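Long-range contact in Peptide/nickel transport system substrate-binding protein (Listeria monocytogenes serotype 1/2a, PDB 5KZT), which binds short peptides and probably delivers them to a membrane transporter for uptake into the cell: residues Lys291-Lys295 against Thr486-Ala490. Residues are numbered along the deposited sequence; the frame is centred on the assembly and turned at random.
Sequences KNIRK and TDDVA
Basic side chains from the first turn of helix 291-299 satisfy the carbonyls left open where helix 471-487 ends. Segment 291-295 is regular helix, its turn closed by Lys295 N to Lys291 O at 2.9 Å. In 486-490, Thr486 and Asp487 are still helical, and Val489 turns off with positive phi (48/47). The carbonyls of Asp487, Asp488 and Val489 face the basic side chains. The backbones come nearest at Lys295 and Val489, with CA atoms 6.1 Å apart. Arg294 (chi1 m, chi2 t, chi3 m) points toward the turn and offers the edge of its guanidinium: NH2 donates to Asp488 O at 2.8 Å, nearly straight, while the single NE hydrogen is bifurcated between Val489 O (2.9 Å) and Asp488 O (3.3 Å), so Asp488 O accepts twice. NH1 is held by Phe288 O. Lys291 starts with chi1 t, then bends through chi3 and chi4, both m, bringing NZ to 2.9 Å from Asp487 O; Asp488 OD1 lies 4.4 Å from Lys291 NZ, too far for a salt bridge. Asp488 OD2 instead bonds Asn452 and Tyr450, and Asp487 pairs with Lys482. Beside these bonds Val489 (chi1 t), its CB directed toward 291-295, packs its CG1 4.0 Å from Arg294 CB. Lys295 NZ, 4.2 Å from Thr486 O, makes no hydrogen bond to 486-490. Lys295 and Asn292 rest on helix 348-362, where Asn292 ND2 bonds Glu361, and Ala490 leads directly into the long sheet strand 491-503.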
ATOM      1  N   LYS A 291     -26.426  -1.625   9.018  1.00 23.24           N
ATOM      2  CA  LYS A 291     -25.379  -2.318   9.764  1.00 23.61           C
ATOM      3  C   LYS A 291     -25.629  -3.802   9.845  1.00 24.01           C
ATOM      4  O   LYS A 291     -24.683  -4.593   9.796  1.00 23.41           O
ATOM      5  CB  LYS A 291     -25.300  -1.796  11.192  1.00 24.94           C
ATOM      6  CG  LYS A 291     -23.996  -2.140  11.905  1.00 25.23           C
ATOM      7  CD  LYS A 291     -24.172  -2.572  13.343  1.00 26.86           C
ATOM      8  CE  LYS A 291     -24.863  -1.547  14.214  1.00 27.81           C
ATOM      9  NZ  LYS A 291     -23.897  -0.596  14.833  1.00 28.33           N
ATOM     10  N   ASN A 292     -26.897  -4.188  10.031  1.00 24.58           N
ATOM     11  CA  ASN A 292     -27.210  -5.603  10.081  1.00 25.28           C
ATOM     12  C   ASN A 292     -26.819  -6.319   8.791  1.00 24.73           C
ATOM     13  O   ASN A 292     -26.358  -7.457   8.852  1.00 24.65           O
ATOM     14  CB  ASN A 292     -28.679  -5.844  10.383  1.00 26.63           C
ATOM     15  CG  ASN A 292     -28.956  -5.900  11.863  1.00 27.65           C
ATOM     16  OD1 ASN A 292     -28.204  -6.506  12.626  1.00 28.28           O
ATOM     17  ND2 ASN A 292     -30.043  -5.292  12.273  1.00 28.46           N
ATOM     18  N   ILE A 293     -26.996  -5.654   7.648  1.00 23.89           N
ATOM     19  CA  ILE A 293     -26.614  -6.222   6.355  1.00 23.27           C
ATOM     20  C   ILE A 293     -25.086  -6.358   6.237  1.00 22.69           C
ATOM     21  O   ILE A 293     -24.610  -7.398   5.756  1.00 22.28           O
ATOM     22  CB  ILE A 293     -27.214  -5.407   5.189  1.00 23.12           C
ATOM     23  CG1 ILE A 293     -28.759  -5.410   5.259  1.00 24.08           C
ATOM     24  CG2 ILE A 293     -26.717  -5.897   3.832  1.00 22.95           C
ATOM     25  CD1 ILE A 293     -29.409  -6.777   5.207  1.00 24.68           C
ATOM     26  N   ARG A 294     -24.335  -5.343   6.687  1.00 21.94           N
ATOM     27  CA  ARG A 294     -22.860  -5.438   6.749  1.00 21.44           C
ATOM     28  C   ARG A 294     -22.415  -6.641   7.598  1.00 21.66           C
ATOM     29  O   ARG A 294     -21.537  -7.415   7.193  1.00 20.65           O
ATOM     30  CB  ARG A 294     -22.234  -4.149   7.323  1.00 21.01           C
ATOM     31  CG  ARG A 294     -22.459  -2.919   6.451  1.00 20.68           C
ATOM     32  CD  ARG A 294     -21.501  -1.808   6.796  1.00 20.36           C
ATOM     33  NE  ARG A 294     -21.643  -1.287   8.158  1.00 20.60           N
ATOM     34  CZ  ARG A 294     -22.527  -0.375   8.563  1.00 21.35           C
ATOM     35  NH1 ARG A 294     -23.459   0.127   7.745  1.00 21.48           N
ATOM     36  NH2 ARG A 294     -22.498   0.028   9.836  1.00 22.13           N
ATOM     37  N   LYS A 295     -23.044  -6.774   8.771  1.00 22.74           N
ATOM     38  CA  LYS A 295     -22.748  -7.847   9.729  1.00 23.97           C
ATOM     39  C   LYS A 295     -23.045  -9.224   9.128  1.00 23.99           C
ATOM     40  O   LYS A 295     -22.299 -10.166   9.358  1.00 23.65           O
ATOM     41  CB  LYS A 295     -23.552  -7.649  11.028  1.00 25.52           C
ATOM     42  CG  LYS A 295     -23.228  -8.661  12.121  1.00 27.21           C
ATOM     43  CD  LYS A 295     -24.021  -8.425  13.402  1.00 29.20           C
ATOM     44  CE  LYS A 295     -23.483  -7.255  14.222  1.00 30.04           C
ATOM     45  NZ  LYS A 295     -22.130  -7.556  14.766  1.00 30.88           N
ATOM     46  N   THR A 486     -16.101  -4.439  15.731  1.00 20.72           N
ATOM     47  CA  THR A 486     -17.177  -5.015  16.523  1.00 22.07           C
ATOM     48  C   THR A 486     -18.425  -4.126  16.553  1.00 22.47           C
ATOM     49  O   THR A 486     -19.526  -4.612  16.309  1.00 22.60           O
ATOM     50  CB  THR A 486     -16.695  -5.340  17.946  1.00 23.07           C
ATOM     51  OG1 THR A 486     -15.682  -6.351  17.874  1.00 23.26           O
ATOM     52  CG2 THR A 486     -17.850  -5.840  18.840  1.00 24.15           C
ATOM     53  N   ASP A 487     -18.244  -2.832  16.826  1.00 22.30           N
ATOM     54  CA  ASP A 487     -19.377  -1.916  16.996  1.00 22.84           C
ATOM     55  C   ASP A 487     -20.054  -1.518  15.669  1.00 22.17           C
ATOM     56  O   ASP A 487     -21.274  -1.521  15.583  1.00 22.66           O
ATOM     57  CB  ASP A 487     -18.958  -0.651  17.769  1.00 23.23           C
ATOM     58  CG  ASP A 487     -18.320  -0.955  19.135  1.00 24.46           C
ATOM     59  OD1 ASP A 487     -18.403  -2.132  19.608  1.00 25.36           O
ATOM     60  OD2 ASP A 487     -17.716  -0.018  19.728  1.00 24.89           O
ATOM     61  N   ASP A 488     -19.264  -1.137  14.655  1.00 21.30           N
ATOM     62  CA  ASP A 488     -19.799  -0.559  13.409  1.00 20.93           C
ATOM     63  C   ASP A 488     -19.755  -1.477  12.193  1.00 20.01           C
ATOM     64  O   ASP A 488     -20.439  -1.225  11.214  1.00 20.10           O
ATOM     65  CB  ASP A 488     -19.060   0.743  13.067  1.00 20.80           C
ATOM     66  CG  ASP A 488     -19.344   1.867  14.054  1.00 21.87           C
ATOM     67  OD1 ASP A 488     -20.154   1.683  14.974  1.00 23.48           O
ATOM     68  OD2 ASP A 488     -18.762   2.963  13.935  1.00 22.36           O
ATOM     69  N   VAL A 489     -18.953  -2.532  12.227  1.00 19.37           N
ATOM     70  CA  VAL A 489     -18.777  -3.380  11.034  1.00 18.62           C
ATOM     71  C   VAL A 489     -18.495  -2.519   9.776  1.00 17.97           C
ATOM     72  O   VAL A 489     -19.124  -2.690   8.726  1.00 18.15           O
ATOM     73  CB  VAL A 489     -20.005  -4.300  10.789  1.00 19.24           C
ATOM     74  CG1 VAL A 489     -19.596  -5.509   9.960  1.00 19.48           C
ATOM     75  CG2 VAL A 489     -20.648  -4.762  12.096  1.00 20.01           C
ATOM     76  N   ALA A 490     -17.572  -1.562   9.905  1.00 17.23           N
ATOM     77  CA  ALA A 490     -17.190  -0.676   8.782  1.00 16.81           C
ATOM     78  C   ALA A 490     -16.579  -1.486   7.637  1.00 16.61           C
ATOM     79  O   ALA A 490     -16.794  -1.179   6.452  1.00 16.75           O
ATOM     80  CB  ALA A 490     -16.177   0.355   9.265  1.00 16.48           C
TER